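Local coordinates for putative polysaccharide deacetylase (Bdellovibrio bacteriovorus HD100, PDB 5JP6), which probably acts as a zinc-binding carbohydrate esterase family 4 deacetylase, removing acetyl groups from peptidoglycan during predation on other bacteria, at residues N95-E100 / E111-Q116; A115-H120 / I337-A342. The protein carries 1 engineered substitution. All coordinates share one frame; numbering follows the deposited sequence.

Contact 1. Residues N95-E100 / E111-Q116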
loop_
_atom_site.group_PDB
_atom_site.type_symbol
_atom_site.label_atom_id
_atom_site.label_comp_id
_atom_site.label_asym_id
_atom_site.label_seq_id
_atom_site.Cartn_x
_atom_site.Cartn_y
_atom_site.Cartn_z
ATOM N N ASN A 95 9.343 -5.621 -5.281
ATOM C CA ASN A 95 8.921 -6.199 -4.005
ATOM C C ASN A 95 9.155 -7.700 -3.992
ATOM O O ASN A 95 9.567 -8.262 -2.985
ATOM C CB ASN A 95 7.456 -5.913 -3.723
ATOM C CG ASN A 95 7.223 -4.505 -3.288
ATOM O OD1 ASN A 95 8.088 -3.640 -3.433
ATOM N ND2 ASN A 95 6.069 -4.276 -2.689
ATOM N N GLU A 96 8.936 -8.341 -5.138
ATOM C CA GLU A 96 9.150 -9.797 -5.197
ATOM C C GLU A 96 10.639 -10.124 -5.091
ATOM O O GLU A 96 11.017 -11.100 -4.453
ATOM C CB GLU A 96 8.534 -10.400 -6.453
ATOM C CG GLU A 96 7.025 -10.310 -6.498
ATOM C CD GLU A 96 6.365 -10.835 -5.256
ATOM O OE1 GLU A 96 6.718 -11.977 -4.834
ATOM O OE2 GLU A 96 5.463 -10.136 -4.744
ATOM N N ILE A 97 11.492 -9.279 -5.689
ATOM C CA ILE A 97 12.921 -9.526 -5.626
ATOM C C ILE A 97 13.455 -9.344 -4.188
ATOM O O ILE A 97 14.354 -10.087 -3.738
ATOM C CB ILE A 97 13.681 -8.620 -6.605
ATOM C CG1 ILE A 97 13.285 -8.946 -8.048
ATOM C CG2 ILE A 97 15.184 -8.680 -6.400
ATOM C CD1 ILE A 97 13.503 -7.806 -9.029
ATOM N N ARG A 98 12.868 -8.388 -3.470
ATOM C CA ARG A 98 13.261 -8.122 -2.073
ATOM C C ARG A 98 12.703 -9.164 -1.085
ATOM O O ARG A 98 13.269 -9.342 0.009
ATOM C CB ARG A 98 12.830 -6.721 -1.629
ATOM C CG ARG A 98 13.572 -5.605 -2.336
ATOM C CD ARG A 98 13.232 -4.239 -1.756
ATOM N NE ARG A 98 13.847 -3.172 -2.502
ATOM C CZ ARG A 98 15.132 -2.820 -2.423
ATOM N NH1 ARG A 98 15.938 -3.395 -1.525
ATOM N NH2 ARG A 98 15.627 -1.947 -3.266
ATOM N N ASP A 99 11.566 -9.786 -1.450
ATOM C CA ASP A 99 10.863 -10.705 -0.568
ATOM C C ASP A 99 11.716 -11.911 -0.283
ATOM O O ASP A 99 11.977 -12.692 -1.187
ATOM C CB ASP A 99 9.535 -11.123 -1.189
ATOM C CG ASP A 99 8.710 -11.995 -0.310
ATOM O OD1 ASP A 99 9.187 -12.535 0.731
ATOM O OD2 ASP A 99 7.501 -12.083 -0.675
ATOM N N GLU A 100 12.141 -12.069 0.977
ATOM C CA GLU A 100 12.983 -13.237 1.360
ATOM C C GLU A 100 12.332 -14.587 1.024
ATOM O O GLU A 100 13.044 -15.557 0.888
ATOM C CB GLU A 100 13.423 -13.179 2.821
ATOM C CG GLU A 100 14.532 -12.156 3.129
ATOM C CD GLU A 100 15.877 -12.374 2.396
ATOM O OE1 GLU A 100 16.110 -13.435 1.745
ATOM O OE2 GLU A 100 16.727 -11.443 2.468
ATOM N N GLU A 111 21.408 -9.088 -6.229
ATOM C CA GLU A 111 22.214 -7.876 -6.010
ATOM C C GLU A 111 22.219 -7.002 -7.273
ATOM O O GLU A 111 22.071 -5.769 -7.207
ATOM C CB GLU A 111 23.624 -8.254 -5.583
ATOM C CG GLU A 111 24.479 -7.059 -5.196
ATOM C CD GLU A 111 25.895 -7.429 -4.762
ATOM O OE1 GLU A 111 26.273 -8.616 -4.862
ATOM O OE2 GLU A 111 26.629 -6.515 -4.323
ATOM N N GLU A 112 22.335 -7.636 -8.432
ATOM C CA GLU A 112 22.415 -6.908 -9.684
ATOM C C GLU A 112 21.078 -6.236 -9.997
ATOM O O GLU A 112 21.028 -5.100 -10.453
ATOM C CB GLU A 112 22.802 -7.856 -10.835
ATOM C CG GLU A 112 24.231 -8.378 -10.774
ATOM C CD GLU A 112 24.520 -9.477 -9.708
ATOM O OE1 GLU A 112 23.597 -10.126 -9.113
ATOM O OE2 GLU A 112 25.741 -9.718 -9.473
ATOM N N LEU A 113 19.985 -6.970 -9.786
ATOM C CA LEU A 113 18.654 -6.411 -10.026
ATOM C C LEU A 113 18.376 -5.241 -9.094
ATOM O O LEU A 113 17.872 -4.200 -9.523
ATOM C CB LEU A 113 17.558 -7.482 -9.877
ATOM C CG LEU A 113 17.617 -8.608 -10.950
ATOM C CD1 LEU A 113 16.566 -9.689 -10.635
ATOM C CD2 LEU A 113 17.403 -8.063 -12.363
ATOM N N LEU A 114 18.719 -5.401 -7.823
ATOM C CA LEU A 114 18.419 -4.350 -6.879
ATOM C C LEU A 114 19.330 -3.130 -7.160
ATOM O O LEU A 114 18.908 -1.994 -6.956
ATOM C CB LEU A 114 18.465 -4.815 -5.425
ATOM C CG LEU A 114 17.376 -5.831 -5.041
ATOM C CD1 LEU A 114 17.533 -6.192 -3.565
ATOM C CD2 LEU A 114 15.978 -5.275 -5.349
ATOM N N ALA A 115 20.562 -3.347 -7.666
ATOM C CA ALA A 115 21.417 -2.224 -8.043
ATOM C C ALA A 115 20.737 -1.420 -9.195
ATOM O O ALA A 115 20.784 -0.195 -9.219
ATOM C CB ALA A 115 22.828 -2.709 -8.429
ATOM N N GLN A 116 20.122 -2.115 -10.162
ATOM C CA GLN A 116 19.443 -1.465 -11.307
ATOM C C GLN A 116 18.275 -0.637 -10.791
ATOM O O GLN A 116 18.101 0.507 -11.188
ATOM C CB GLN A 116 18.934 -2.493 -12.356
ATOM C CG GLN A 116 19.988 -3.070 -13.267
ATOM C CD GLN A 116 20.517 -2.020 -14.214
ATOM O OE1 GLN A 116 21.683 -1.613 -14.112
ATOM N NE2 GLN A 116 19.640 -1.512 -15.115
#
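A chi1 of -64° sets I97 CG2 opposite the backbone N and CG1 beside it, sending the two branches to different leucines of helix 110-126. CG2 meets L114 CD2 at 3.7 Å, the two side chains sliding past each other in opposite senses, while I97 CD1 reaches L113 CD1 at 3.9 Å with the side chains crossing at about a right angle. In L114, chi1 of -66° puts CG opposite the carbonyl carbon and beside the backbone N, and the isobutyl fork lands between I97 and R98, its CD2 touching both I97 CG2 and R98 CG. R98 stays extended from CG to NE, long enough for its guanidinium to pass over that fork. L114 CD2 sits 3.9 Å above the plane, over the centre of the group, and L114 CD1 comes within 3.8 Å of R98 NH1. The methyl thus lies on a flat face, leaving the N-H bonds, which lie in the plane, directed elsewhere.

The nearest alpha carbons are I97 CA and L114 CA, at 7.7 Å. I97 and R98 of helix 94-98 meet L113 and L114 of helix 110-126 just before the first helix ends: D99 is the first residue to leave helical backbone angles. This is helix packing within the all-helical N-terminal part of the chain. L90 of helix 87-90 touches both I97 and L113, and L82 of helix 71-83 touches L113, extending the apolar layer beyond the pair.

No hydrogen bond joins the two segments. Between them the contact is van der Waals only, methyl on methyl and methyl on guanidinium face; R98 NH2 adds a polar tie one turn further along helix 110-126, a salt bridge to D118, besides the one to E94.

Contact 2. Residues A115-H120 / I337-A342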
loop_
_atom_site.group_PDB
_atom_site.type_symbol
_atom_site.label_atom_id
_atom_site.label_comp_id
_atom_site.label_asym_id
_atom_site.label_seq_id
_atom_site.Cartn_x
_atom_site.Cartn_y
_atom_site.Cartn_z
ATOM N N ALA A 115 20.562 -3.347 -7.666
ATOM C CA ALA A 115 21.417 -2.224 -8.043
ATOM C C ALA A 115 20.737 -1.420 -9.195
ATOM O O ALA A 115 20.784 -0.195 -9.219
ATOM C CB ALA A 115 22.828 -2.709 -8.429
ATOM N N GLN A 116 20.122 -2.115 -10.162
ATOM C CA GLN A 116 19.443 -1.465 -11.307
ATOM C C GLN A 116 18.275 -0.637 -10.791
ATOM O O GLN A 116 18.101 0.507 -11.188
ATOM C CB GLN A 116 18.934 -2.493 -12.356
ATOM C CG GLN A 116 19.988 -3.070 -13.267
ATOM C CD GLN A 116 20.517 -2.020 -14.214
ATOM O OE1 GLN A 116 21.683 -1.613 -14.112
ATOM N NE2 GLN A 116 19.640 -1.512 -15.115
ATOM N N VAL A 117 17.481 -1.212 -9.880
ATOM C CA VAL A 117 16.338 -0.494 -9.341
ATOM C C VAL A 117 16.768 0.698 -8.492
ATOM O O VAL A 117 16.216 1.807 -8.617
ATOM C CB VAL A 117 15.394 -1.475 -8.577
ATOM C CG1 VAL A 117 14.415 -0.746 -7.748
ATOM C CG2 VAL A 117 14.729 -2.406 -9.596
ATOM N N ASP A 118 17.776 0.493 -7.649
ATOM C CA ASP A 118 18.255 1.567 -6.819
ATOM C C ASP A 118 18.842 2.722 -7.638
ATOM O O ASP A 118 18.645 3.895 -7.312
ATOM C CB ASP A 118 19.258 1.057 -5.793
ATOM C CG ASP A 118 18.640 0.158 -4.732
ATOM O OD1 ASP A 118 17.395 0.042 -4.640
ATOM O OD2 ASP A 118 19.429 -0.473 -3.968
ATOM N N GLU A 119 19.548 2.398 -8.711
ATOM C CA GLU A 119 20.117 3.412 -9.615
ATOM C C GLU A 119 18.991 4.190 -10.325
ATOM O O GLU A 119 19.047 5.417 -10.469
ATOM C CB GLU A 119 21.040 2.751 -10.649
ATOM C CG GLU A 119 21.570 3.727 -11.664
ATOM C CD GLU A 119 22.548 3.075 -12.631
ATOM O OE1 GLU A 119 22.396 1.881 -12.978
ATOM O OE2 GLU A 119 23.470 3.764 -13.057
ATOM N N HIS A 120 17.915 3.476 -10.675
ATOM C CA HIS A 120 16.741 4.132 -11.274
ATOM C C HIS A 120 16.177 5.167 -10.291
ATOM O O HIS A 120 15.960 6.326 -10.655
ATOM C CB HIS A 120 15.668 3.112 -11.642
ATOM C CG HIS A 120 14.331 3.722 -11.900
ATOM N ND1 HIS A 120 13.988 4.296 -13.102
ATOM C CD2 HIS A 120 13.258 3.872 -11.096
ATOM C CE1 HIS A 120 12.757 4.767 -13.033
ATOM N NE2 HIS A 120 12.292 4.514 -11.828
ATOM N N ILE A 337 3.161 -0.216 0.465
ATOM C CA ILE A 337 4.021 -1.257 -0.120
ATOM C C ILE A 337 4.573 -0.890 -1.502
ATOM O O ILE A 337 5.339 -1.656 -2.098
ATOM C CB ILE A 337 3.305 -2.634 -0.171
ATOM C CG1 ILE A 337 2.080 -2.597 -1.075
ATOM C CG2 ILE A 337 2.909 -3.078 1.232
ATOM C CD1 ILE A 337 1.569 -3.943 -1.472
ATOM N N GLN A 338 4.214 0.302 -1.997
ATOM C CA GLN A 338 4.691 0.771 -3.288
ATOM C C GLN A 338 5.916 1.686 -3.034
ATOM O O GLN A 338 5.788 2.779 -2.477
ATOM C CB GLN A 338 3.610 1.561 -4.019
ATOM C CG GLN A 338 3.951 1.846 -5.480
ATOM C CD GLN A 338 3.915 0.556 -6.328
ATOM O OE1 GLN A 338 2.910 -0.194 -6.391
ATOM N NE2 GLN A 338 5.019 0.260 -6.918
ATOM N N ARG A 339 7.094 1.239 -3.455
ATOM C CA ARG A 339 8.313 2.007 -3.191
ATOM C C ARG A 339 8.208 3.428 -3.687
ATOM O O ARG A 339 8.577 4.387 -2.973
ATOM C CB ARG A 339 9.551 1.334 -3.769
ATOM C CG ARG A 339 10.745 2.240 -3.642
ATOM C CD ARG A 339 12.050 1.549 -3.846
ATOM N NE ARG A 339 13.130 2.511 -3.660
ATOM C CZ ARG A 339 14.395 2.287 -3.951
ATOM N NH1 ARG A 339 14.773 1.100 -4.378
ATOM N NH2 ARG A 339 15.283 3.243 -3.739
ATOM N N ARG A 340 7.678 3.603 -4.891
ATOM C CA ARG A 340 7.713 4.941 -5.487
ATOM C C ARG A 340 6.864 5.923 -4.686
ATOM O O ARG A 340 7.185 7.087 -4.619
ATOM C CB ARG A 340 7.263 4.893 -6.931
ATOM C CG ARG A 340 7.549 6.154 -7.712
ATOM C CD ARG A 340 7.254 5.919 -9.190
ATOM N NE ARG A 340 7.889 4.746 -9.764
ATOM C CZ ARG A 340 9.078 4.712 -10.394
ATOM N NH1 ARG A 340 9.856 5.767 -10.471
ATOM N NH2 ARG A 340 9.484 3.597 -10.946
ATOM N N THR A 341 5.814 5.412 -4.052
ATOM C CA THR A 341 5.007 6.248 -3.168
ATOM C C THR A 341 5.811 6.775 -1.988
ATOM O O THR A 341 5.706 7.981 -1.633
ATOM C CB THR A 341 3.754 5.489 -2.740
ATOM O OG1 THR A 341 2.981 5.188 -3.905
ATOM C CG2 THR A 341 2.895 6.270 -1.724
ATOM N N ALA A 342 6.646 5.916 -1.394
ATOM C CA ALA A 342 7.541 6.382 -0.310
ATOM C C ALA A 342 8.549 7.408 -0.891
ATOM O O ALA A 342 8.842 8.441 -0.249
ATOM C CB ALA A 342 8.242 5.213 0.372
HETATM O O HOH W 1 17.830 4.306 -4.536
#
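The guanidinium of R340 meets the H120 ring end-on at its NE2 edge, the two planes being 79° apart. Both R340 NH1 and R340 NH2 donate to H120 NE2, each at 3.1 Å. NE2 lies in the guanidinium plane; on the ring side NH1 is close to the imidazole plane, whereas NH2 is tilted from it. R339 likewise uses an edge. Its NH1 points at D118 OD1 (2.8 Å, N-H...O 159°), nearly along the carboxylate C-O axis, with the two planes steeply inclined.

Helix 339-354 follows strand 330-335 of the parallel sheet of the NodB-type deacetylase fold, and R339 and R340, in its first turn, reach across to helix 110-126 of the N-terminal helical part. R339, extended from CG to NE, carries NH1 straight to D118, whereas a bend at chi3 (-52°) turns R340's guanidinium end-on to H120. A water donates to D118 O and accepts from R339 NH2, while V117 CG1 packs 3.9 Å from R339 NH1. E94 and E343 give R339 further salt bridges, and R340 NH1 has its stronger polar partner in N313 OD1. Because NE2 accepts two N-H groups, H120 is probably neutral here, with its ring proton on ND1.

Coming from the N terminus, helix 94-98 is followed by a short excursion through helix 103-106, and contact 1 closes that loop of ten residues. Helix 110-126 then carries on into contact 2, whose loop is far longer: 216 residues, including the zinc ligands D177, H227 and Y280, separate H120 from I337. The loops are consecutive, neither nested nor crossed beyond the shared A115 and Q116. Contact 1 joins helices within the N-terminal part; contact 2 ties that part to the deacetylase fold. They also touch directly: the R98-D118 salt bridge joins them, and N95 ND2 probably hydrogen-bonds I337 O, so helix 94-98 also reaches the 337-342 segment.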